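Local coordinates for protein transcriptional activator, putative, Baf family (Campylobacter jejuni, PDB 2NRH) that probably phosphorylates pantothenate with ATP, the first step of coenzyme A biosynthesis, as a homodimeric type III pantothenate kinase, at residues I98-N103 against G108-P113; L160-A165 against K169-T174; L24-F29 against E45-H50. The protein carries 2 engineered substitutions. All coordinates share one frame; numbering follows the deposited sequence.

Overall arrangement
The three contacts follow one another along the chain; none lies within another and none cross. Contact 3 comes first. It closes the loop that runs from strand 21-25 through strand 38-42, and it ties two short helices together beside the N-terminal sheet. Contact 1 closes the beta hairpin of strands 95-102 and 105-113 at one edge of the second sheet. Contact 2 closes the short turn between helix 146-165 and strand 171-174 of that same sheet. Contacts 1 and 2 touch, with Phe110 and Leu112 packing on Leu161, and both reach the second subunit. Contact 3 lies across the chain's centre, about 27 Å from contact 1 between centres.

Contact 1. Residues I98-N103 against G108-P113; sequences IDIISN and GGFILP
Ile98 and Phe110 form the tight part of this contact. They face each other as a hydrogen-bonded antiparallel pair. Ile98 N donates to Phe110 O at 2.7 Å, and Phe110 N returns a bond to Ile98 O at 2.8 Å. The side chains of both rise from the same face of the sheet. Phe110 holds CG between its backbone N and carbonyl carbon (chi1 56°), which lays the ring over Ile98. Ile98 CB sits over one ring face, 4.0 Å from the Phe110 centroid, a CH-pi contact. Ile98 CD1 lies against the same face, 3.5 Å from Phe110 CE1, and also meets Leu112 CD2 at 3.8 Å.

The side-chain packing thins toward the turn. Ile100 comes no nearer to the ring than 4.4 Å, between its CD1 and Phe110 CE2. Asn103 is exposed. Asp99 is on the other face, opposite Gly109. With no side chain at Gly109, Asp99 OD1 comes to 3.5 Å from Gly109 CA. The carboxylate bonds to His106 and forms a salt bridge to Arg77, a predicted substrate-binding residue. Tyr152 of the second subunit meets the Phe110 ring.

The face that carries Ile98 and Phe110 is apolar and packs against helix 146-165 and at the dimer interface. On the other face Asp99 is a polar residue beside the apolar Ile101 and Ile111, and probably helps to position Arg77.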
loop_
_atom_site.group_PDB
_atom_site.type_symbol
_atom_site.label_atom_id
_atom_site.label_comp_id
_atom_site.label_asym_id
_atom_site.label_seq_id
_atom_site.Cartn_x
_atom_site.Cartn_y
_atom_site.Cartn_z
ATOM N N ILE B 98 6.842 10.194 -2.549
ATOM C CA ILE B 98 6.368 11.521 -2.123
ATOM C C ILE B 98 7.537 12.251 -1.477
ATOM O O ILE B 98 8.071 11.828 -0.476
ATOM C CB ILE B 98 5.162 11.406 -1.143
ATOM C CG1 ILE B 98 3.984 10.676 -1.763
ATOM C CG2 ILE B 98 4.618 12.787 -0.779
ATOM C CD1 ILE B 98 3.846 9.239 -1.401
ATOM N N ASP B 99 7.976 13.334 -2.070
ATOM C CA ASP B 99 9.122 14.101 -1.527
ATOM C C ASP B 99 8.740 15.542 -1.164
ATOM O O ASP B 99 7.958 16.215 -1.853
ATOM C CB ASP B 99 10.281 14.084 -2.517
ATOM C CG ASP B 99 10.978 12.708 -2.593
ATOM O OD1 ASP B 99 11.660 12.351 -1.593
ATOM O OD2 ASP B 99 10.835 12.011 -3.653
ATOM N N ILE B 100 9.328 16.031 -0.090
ATOM C CA ILE B 100 8.953 17.345 0.420
ATOM C C ILE B 100 10.061 18.371 0.292
ATOM O O ILE B 100 11.138 18.194 0.854
ATOM C CB ILE B 100 8.399 17.260 1.874
ATOM C CG1 ILE B 100 7.142 16.333 1.922
ATOM C CG2 ILE B 100 8.016 18.672 2.377
ATOM C CD1 ILE B 100 7.409 14.848 1.824
ATOM N N ILE B 101 9.785 19.430 -0.481
ATOM C CA ILE B 101 10.725 20.522 -0.700
ATOM C C ILE B 101 10.260 21.829 -0.010
ATOM O O ILE B 101 9.070 22.235 -0.032
ATOM C CB ILE B 101 10.983 20.763 -2.213
ATOM C CG1 ILE B 101 11.173 19.414 -2.979
ATOM C CG2 ILE B 101 12.174 21.733 -2.451
ATOM C CD1 ILE B 101 12.438 18.593 -2.626
ATOM N N SER B 102 11.221 22.467 0.645
ATOM C CA SER B 102 10.966 23.721 1.310
ATOM C C SER B 102 12.201 24.520 1.134
ATOM O O SER B 102 13.243 24.171 1.649
ATOM C CB SER B 102 10.679 23.549 2.780
ATOM O OG SER B 102 10.508 24.833 3.367
ATOM N N ASN B 103 12.092 25.562 0.319
ATOM C CA ASN B 103 13.177 26.465 0.207
ATOM C C ASN B 103 14.389 25.843 -0.474
ATOM O O ASN B 103 15.551 26.112 -0.100
ATOM C CB ASN B 103 13.532 27.017 1.587
ATOM C CG ASN B 103 13.727 28.493 1.560
ATOM O OD1 ASN B 103 14.859 28.973 1.536
ATOM N ND2 ASN B 103 12.632 29.225 1.462
ATOM N N GLY B 108 12.825 15.281 3.245
ATOM C CA GLY B 108 12.472 13.900 3.541
ATOM C C GLY B 108 11.459 13.470 2.520
ATOM O O GLY B 108 11.051 14.266 1.687
ATOM N N GLY B 109 11.105 12.204 2.541
ATOM C CA GLY B 109 10.168 11.675 1.547
ATOM C C GLY B 109 9.795 10.247 1.901
ATOM O O GLY B 109 10.408 9.627 2.811
ATOM N N PHE B 110 8.804 9.706 1.203
ATOM C CA PHE B 110 8.413 8.317 1.468
ATOM C C PHE B 110 7.813 7.617 0.277
ATOM O O PHE B 110 7.512 8.247 -0.740
ATOM C CB PHE B 110 7.488 8.194 2.670
ATOM C CG PHE B 110 6.246 9.017 2.562
ATOM C CD1 PHE B 110 5.031 8.407 2.190
ATOM C CD2 PHE B 110 6.278 10.400 2.847
ATOM C CE1 PHE B 110 3.855 9.171 2.075
ATOM C CE2 PHE B 110 5.099 11.177 2.768
ATOM C CZ PHE B 110 3.873 10.579 2.372
ATOM N N ILE B 111 7.620 6.312 0.454
ATOM C CA ILE B 111 7.343 5.404 -0.660
ATOM C C ILE B 111 6.133 4.523 -0.376
ATOM O O ILE B 111 5.867 3.999 0.775
ATOM C CB ILE B 111 8.608 4.497 -1.034
ATOM C CG1 ILE B 111 9.865 5.339 -1.184
ATOM C CG2 ILE B 111 8.353 3.605 -2.275
ATOM C CD1 ILE B 111 11.100 4.514 -1.110
ATOM N N LEU B 112 5.396 4.343 -1.438
ATOM C CA LEU B 112 4.198 3.506 -1.376
ATOM C C LEU B 112 4.244 2.506 -2.520
ATOM O O LEU B 112 4.850 2.792 -3.558
ATOM C CB LEU B 112 3.017 4.467 -1.556
ATOM C CG LEU B 112 2.107 4.996 -0.435
ATOM C CD1 LEU B 112 2.763 5.072 0.834
ATOM C CD2 LEU B 112 1.451 6.326 -0.782
ATOM N N PRO B 113 3.524 1.387 -2.422
ATOM C CA PRO B 113 3.462 0.666 -3.721
ATOM C C PRO B 113 2.743 1.476 -4.810
ATOM O O PRO B 113 1.854 2.310 -4.499
ATOM C CB PRO B 113 2.648 -0.628 -3.397
ATOM C CG PRO B 113 2.668 -0.756 -1.897
ATOM C CD PRO B 113 2.668 0.735 -1.420
#

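Contact 2. Residues L160-A165 against K169-T174; sequences LLIKDA and KKLYFT
Ile162 points from the helix toward the strand and meets Leu171 and Phe173 with separate branches. Its CG2 methyl touches Leu171 CD2 at 3.5 Å. Leu171 CD1 stands a little farther from the same methyl, at 3.9 Å, and the two side chains are set at a slant to one another. In the longer branch of Ile162, CD1 is roughly anti to CA (chi2 158°), which carries it away from the helix to Phe173. There the isoleucine and the ring approach from opposite directions. Ile162 CD1 lies 3.9 Å from Phe173 CZ, at the ring edge and near its plane.

This is a helix laid on the face of a mixed sheet. Helix 146-165 belongs to the crossover from edge strand 105-113 to strand 171-174, which runs parallel to strand 87-92. The strand order fits the ribonuclease H-like fold of the actin-like ATPase clan. Val90 of strand 87-92 and Phe185 pack on both Ile162 and Phe173.

At the helix end the contact is thinner. Lys169 lies alongside the last turn, its CD 4.3 Å from Ala165 O, and its exposed chain continues over Ile100. Ala165 itself packs on Phe110 and on Phe142 of the second subunit.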
loop_
_atom_site.group_PDB
_atom_site.type_symbol
_atom_site.label_atom_id
_atom_site.label_comp_id
_atom_site.label_asym_id
_atom_site.label_seq_id
_atom_site.Cartn_x
_atom_site.Cartn_y
_atom_site.Cartn_z
ATOM N N LEU B 160 -4.878 10.527 1.724
ATOM C CA LEU B 160 -4.589 11.074 3.041
ATOM C C LEU B 160 -3.116 11.256 3.330
ATOM O O LEU B 160 -2.744 12.280 3.923
ATOM C CB LEU B 160 -5.256 10.270 4.168
ATOM C CG LEU B 160 -6.789 10.167 4.246
ATOM C CD1 LEU B 160 -7.188 9.133 5.269
ATOM C CD2 LEU B 160 -7.373 11.536 4.570
ATOM N N LEU B 161 -2.269 10.295 2.934
ATOM C CA LEU B 161 -0.823 10.509 3.052
ATOM C C LEU B 161 -0.377 11.746 2.320
ATOM O O LEU B 161 0.421 12.514 2.851
ATOM C CB LEU B 161 0.007 9.317 2.581
ATOM C CG LEU B 161 0.028 8.221 3.622
ATOM C CD1 LEU B 161 0.193 6.912 2.888
ATOM C CD2 LEU B 161 1.126 8.470 4.707
ATOM N N ILE B 162 -0.865 11.966 1.117
ATOM C CA ILE B 162 -0.407 13.149 0.427
ATOM C C ILE B 162 -0.936 14.466 1.020
ATOM O O ILE B 162 -0.216 15.464 1.011
ATOM C CB ILE B 162 -0.716 13.117 -1.038
ATOM C CG1 ILE B 162 0.133 12.044 -1.735
ATOM C CG2 ILE B 162 -0.535 14.515 -1.635
ATOM C CD1 ILE B 162 -0.487 11.611 -3.047
ATOM N N LYS B 163 -2.173 14.442 1.528
ATOM C CA LYS B 163 -2.808 15.602 2.145
ATOM C C LYS B 163 -2.035 16.010 3.391
ATOM O O LYS B 163 -1.762 17.173 3.614
ATOM C CB LYS B 163 -4.279 15.317 2.525
ATOM C CG LYS B 163 -5.187 16.562 2.435
ATOM C CD LYS B 163 -6.178 16.667 3.574
ATOM C CE LYS B 163 -7.462 15.897 3.304
ATOM N NZ LYS B 163 -8.676 16.793 3.168
ATOM N N ASP B 164 -1.682 15.024 4.181
ATOM C CA ASP B 164 -0.954 15.243 5.399
ATOM C C ASP B 164 0.456 15.815 5.132
ATOM O O ASP B 164 0.927 16.672 5.877
ATOM C CB ASP B 164 -0.860 13.904 6.130
ATOM C CG ASP B 164 -0.085 13.987 7.386
ATOM O OD1 ASP B 164 -0.600 14.541 8.374
ATOM O OD2 ASP B 164 1.042 13.481 7.411
ATOM N N ALA B 165 1.108 15.335 4.071
ATOM C CA ALA B 165 2.482 15.712 3.782
ATOM C C ALA B 165 2.538 17.128 3.216
ATOM O O ALA B 165 3.520 17.819 3.414
ATOM C CB ALA B 165 3.141 14.718 2.815
ATOM N N LYS B 169 1.374 24.103 1.183
ATOM C CA LYS B 169 2.382 23.682 0.195
ATOM C C LYS B 169 1.710 23.255 -1.107
ATOM O O LYS B 169 0.746 22.517 -1.070
ATOM C CB LYS B 169 3.171 22.490 0.738
ATOM C CG LYS B 169 4.505 22.790 1.341
ATOM C CD LYS B 169 4.796 21.794 2.444
ATOM C CE LYS B 169 6.251 21.914 2.839
ATOM N NZ LYS B 169 7.035 22.245 1.569
ATOM N N LYS B 170 2.247 23.675 -2.243
ATOM C CA LYS B 170 1.731 23.279 -3.557
ATOM C C LYS B 170 2.150 21.844 -3.831
ATOM O O LYS B 170 3.192 21.408 -3.311
ATOM C CB LYS B 170 2.287 24.181 -4.689
ATOM C CG LYS B 170 2.458 25.724 -4.372
ATOM C CD LYS B 170 1.298 26.607 -4.929
ATOM C CE LYS B 170 1.527 28.144 -4.713
ATOM N NZ LYS B 170 2.044 28.900 -5.916
ATOM N N LEU B 171 1.340 21.128 -4.625
ATOM C CA LEU B 171 1.623 19.767 -5.076
ATOM C C LEU B 171 1.977 19.743 -6.525
ATOM O O LEU B 171 1.324 20.399 -7.334
ATOM C CB LEU B 171 0.420 18.880 -4.936
ATOM C CG LEU B 171 0.180 18.242 -3.594
ATOM C CD1 LEU B 171 -1.291 17.896 -3.482
ATOM C CD2 LEU B 171 1.026 17.033 -3.530
ATOM N N TYR B 172 3.020 18.977 -6.851
ATOM C CA TYR B 172 3.338 18.693 -8.212
ATOM C C TYR B 172 3.227 17.168 -8.353
ATOM O O TYR B 172 3.535 16.429 -7.386
ATOM C CB TYR B 172 4.721 19.232 -8.522
ATOM C CG TYR B 172 4.842 20.735 -8.244
ATOM C CD1 TYR B 172 4.689 21.652 -9.276
ATOM C CD2 TYR B 172 5.070 21.222 -6.953
ATOM C CE1 TYR B 172 4.795 22.958 -9.061
ATOM C CE2 TYR B 172 5.165 22.555 -6.712
ATOM C CZ TYR B 172 5.016 23.425 -7.777
ATOM O OH TYR B 172 5.118 24.779 -7.607
ATOM N N PHE B 173 2.737 16.725 -9.517
ATOM C CA PHE B 173 2.447 15.334 -9.764
ATOM C C PHE B 173 3.043 14.984 -11.099
ATOM O O PHE B 173 3.096 15.840 -11.985
ATOM C CB PHE B 173 0.930 15.056 -9.839
ATOM C CG PHE B 173 0.302 14.737 -8.528
ATOM C CD1 PHE B 173 0.282 13.434 -8.046
ATOM C CD2 PHE B 173 -0.288 15.737 -7.775
ATOM C CE1 PHE B 173 -0.304 13.130 -6.789
ATOM C CE2 PHE B 173 -0.867 15.449 -6.556
ATOM C CZ PHE B 173 -0.878 14.122 -6.058
ATOM N N THR B 174 3.499 13.733 -11.222
ATOM C CA THR B 174 4.093 13.235 -12.483
ATOM C C THR B 174 3.934 11.737 -12.522
ATOM O O THR B 174 3.439 11.136 -11.558
ATOM C CB THR B 174 5.617 13.698 -12.710
ATOM O OG1 THR B 174 6.029 13.430 -14.057
ATOM C CG2 THR B 174 6.601 13.066 -11.725
#

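Contact 3. Residues L24-F29 against E45-H50; sequences LNIDQF and EHLKEH. Engineered in segment 24-29: Asn25 (natural residue Ser).
Ile26 and Phe29, one turn apart on a short helix, both pack on Leu47. Just before them is Asn25, an engineered residue that is Ser in the natural sequence. It occupies the N-cap position, and its OD1 accepts from Gln28 N at 2.7 Å in a nearly straight bond (173°). Gln28 OE1 accepts from Asn25 N in return, at 3.0 Å. This reciprocal pair is a capping box, and it closes the first turn of helix 26-30 where the chain leaves the strand.

Ile26 is the first residue to reach across. Its CG2 methyl meets Leu47 CD2 at 3.8 Å. Gln28 serves the cap and faces elsewhere. Phe29 then makes the larger contact. Its CG is anti to the backbone N (chi1 168°), and the ring extends toward the second segment. Phe29 CE2 lies 3.7 Å from Leu47 CD1. The two methyls of Leu47 are thus divided, CD2 to Ile26 and CD1 to Phe29.

Phe29 CE2 also approaches His50, 4.1 Å from its CD2. The side chains pass in opposite directions, and the ring planes meet obliquely, at 65°. One water joins the polar groups beside them. It donates to Phe29 O at 2.8 Å and lies in the plane of the His50 ring, 3.0 Å from NE2.

Both helices lie on one sheet. Phe29 packs on Cys6 and Ile8 of strand 4-8 and on Ala13 and Phe15 of strand 12-16. Leu47 also touches Ile8, a predicted ATP-site residue, while Leu30 of helix 26-30 packs on Leu47 and His50.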
loop_
_atom_site.group_PDB
_atom_site.type_symbol
_atom_site.label_atom_id
_atom_site.label_comp_id
_atom_site.label_asym_id
_atom_site.label_seq_id
_atom_site.Cartn_x
_atom_site.Cartn_y
_atom_site.Cartn_z
ATOM N N LEU B 24 10.710 3.221 -24.349
ATOM C CA LEU B 24 11.137 1.852 -24.695
ATOM C C LEU B 24 11.203 0.926 -23.454
ATOM O O LEU B 24 11.453 1.389 -22.343
ATOM C CB LEU B 24 12.496 1.854 -25.411
ATOM C CG LEU B 24 12.725 2.899 -26.487
ATOM C CD1 LEU B 24 14.231 2.910 -26.886
ATOM C CD2 LEU B 24 11.837 2.635 -27.679
ATOM N N ASN B 25 11.037 -0.374 -23.654
ATOM C CA ASN B 25 11.295 -1.292 -22.559
ATOM C C ASN B 25 12.781 -1.570 -22.538
ATOM O O ASN B 25 13.499 -0.991 -23.327
ATOM C CB ASN B 25 10.446 -2.562 -22.634
ATOM C CG ASN B 25 10.779 -3.437 -23.818
ATOM O OD1 ASN B 25 11.932 -3.515 -24.281
ATOM N ND2 ASN B 25 9.764 -4.116 -24.321
ATOM N N ILE B 26 13.239 -2.443 -21.652
ATOM C CA ILE B 26 14.674 -2.587 -21.440
ATOM C C ILE B 26 15.395 -3.358 -22.559
ATOM O O ILE B 26 16.469 -2.945 -22.953
ATOM C CB ILE B 26 15.081 -3.087 -19.974
ATOM C CG1 ILE B 26 14.603 -2.097 -18.860
ATOM C CG2 ILE B 26 16.617 -3.259 -19.844
ATOM C CD1 ILE B 26 14.748 -0.626 -19.235
ATOM N N ASP B 27 14.790 -4.443 -23.052
ATOM C CA ASP B 27 15.210 -5.119 -24.274
ATOM C C ASP B 27 15.327 -4.148 -25.452
ATOM O O ASP B 27 16.377 -4.073 -26.119
ATOM C CB ASP B 27 14.219 -6.234 -24.622
ATOM C CG ASP B 27 14.252 -7.412 -23.616
ATOM O OD1 ASP B 27 15.259 -7.531 -22.863
ATOM O OD2 ASP B 27 13.265 -8.226 -23.581
ATOM N N GLN B 28 14.277 -3.367 -25.693
ATOM C CA GLN B 28 14.312 -2.321 -26.724
ATOM C C GLN B 28 15.455 -1.344 -26.468
ATOM O O GLN B 28 16.158 -0.900 -27.414
ATOM C CB GLN B 28 12.955 -1.603 -26.859
ATOM C CG GLN B 28 11.841 -2.521 -27.521
ATOM C CD GLN B 28 10.432 -2.140 -27.160
ATOM O OE1 GLN B 28 10.186 -1.198 -26.389
ATOM N NE2 GLN B 28 9.470 -2.883 -27.702
ATOM N N PHE B 29 15.665 -1.005 -25.190
ATOM C CA PHE B 29 16.629 0.008 -24.885
ATOM C C PHE B 29 18.056 -0.530 -25.222
ATOM O O PHE B 29 18.940 0.187 -25.737
ATOM C CB PHE B 29 16.545 0.420 -23.400
ATOM C CG PHE B 29 17.735 1.270 -22.950
ATOM C CD1 PHE B 29 17.798 2.611 -23.275
ATOM C CD2 PHE B 29 18.782 0.702 -22.260
ATOM C CE1 PHE B 29 18.853 3.386 -22.894
ATOM C CE2 PHE B 29 19.895 1.489 -21.861
ATOM C CZ PHE B 29 19.933 2.807 -22.183
ATOM N N GLU B 45 20.599 -0.594 -11.820
ATOM C CA GLU B 45 21.956 -0.962 -11.444
ATOM C C GLU B 45 22.542 -1.920 -12.475
ATOM O O GLU B 45 23.781 -2.077 -12.599
ATOM C CB GLU B 45 21.885 -1.678 -10.123
ATOM C CG GLU B 45 21.275 -0.821 -8.999
ATOM C CD GLU B 45 22.286 0.141 -8.458
ATOM O OE1 GLU B 45 23.430 -0.314 -8.182
ATOM O OE2 GLU B 45 21.948 1.343 -8.339
ATOM N N HIS B 46 21.630 -2.574 -13.183
ATOM C CA HIS B 46 21.978 -3.590 -14.109
ATOM C C HIS B 46 22.536 -2.998 -15.398
ATOM O O HIS B 46 23.164 -3.718 -16.169
ATOM C CB HIS B 46 20.762 -4.501 -14.350
ATOM C CG HIS B 46 20.344 -5.251 -13.128
ATOM N ND1 HIS B 46 21.091 -6.275 -12.589
ATOM C CD2 HIS B 46 19.291 -5.085 -12.301
ATOM C CE1 HIS B 46 20.495 -6.732 -11.504
ATOM N NE2 HIS B 46 19.412 -6.007 -11.288
ATOM N N LEU B 47 22.323 -1.705 -15.640
ATOM C CA LEU B 47 22.640 -1.144 -16.940
ATOM C C LEU B 47 23.840 -0.256 -16.895
ATOM O O LEU B 47 24.196 0.359 -17.909
ATOM C CB LEU B 47 21.454 -0.381 -17.591
ATOM C CG LEU B 47 20.084 -1.024 -17.914
ATOM C CD1 LEU B 47 19.168 -0.010 -18.524
ATOM C CD2 LEU B 47 20.151 -2.274 -18.791
ATOM N N LYS B 48 24.446 -0.157 -15.719
ATOM C CA LYS B 48 25.630 0.678 -15.540
ATOM C C LYS B 48 26.863 0.374 -16.456
ATOM O O LYS B 48 27.443 1.291 -17.021
ATOM C CB LYS B 48 25.997 0.755 -14.071
ATOM C CG LYS B 48 24.998 1.587 -13.259
ATOM C CD LYS B 48 25.544 1.820 -11.859
ATOM C CE LYS B 48 24.470 2.239 -10.788
ATOM N NZ LYS B 48 23.351 3.154 -11.207
ATOM N N GLU B 49 27.223 -0.900 -16.631
ATOM C CA GLU B 49 28.292 -1.319 -17.540
ATOM C C GLU B 49 27.951 -0.981 -19.002
ATOM O O GLU B 49 28.756 -0.445 -19.776
ATOM C CB GLU B 49 28.452 -2.833 -17.418
ATOM C CG GLU B 49 29.772 -3.326 -16.819
ATOM C CD GLU B 49 30.723 -3.915 -17.882
ATOM O OE1 GLU B 49 31.116 -3.170 -18.818
ATOM O OE2 GLU B 49 31.093 -5.116 -17.763
ATOM N N HIS B 50 26.736 -1.347 -19.380
ATOM C CA HIS B 50 26.270 -1.055 -20.701
ATOM C C HIS B 50 26.373 0.412 -21.033
ATOM O O HIS B 50 26.794 0.760 -22.112
ATOM C CB HIS B 50 24.838 -1.522 -20.908
ATOM C CG HIS B 50 24.302 -1.160 -22.259
ATOM N ND1 HIS B 50 24.555 -1.917 -23.382
ATOM C CD2 HIS B 50 23.569 -0.094 -22.674
ATOM C CE1 HIS B 50 23.960 -1.355 -24.425
ATOM N NE2 HIS B 50 23.350 -0.252 -24.020
HETATM O O HOH W 1 21.449 1.505 -25.529
#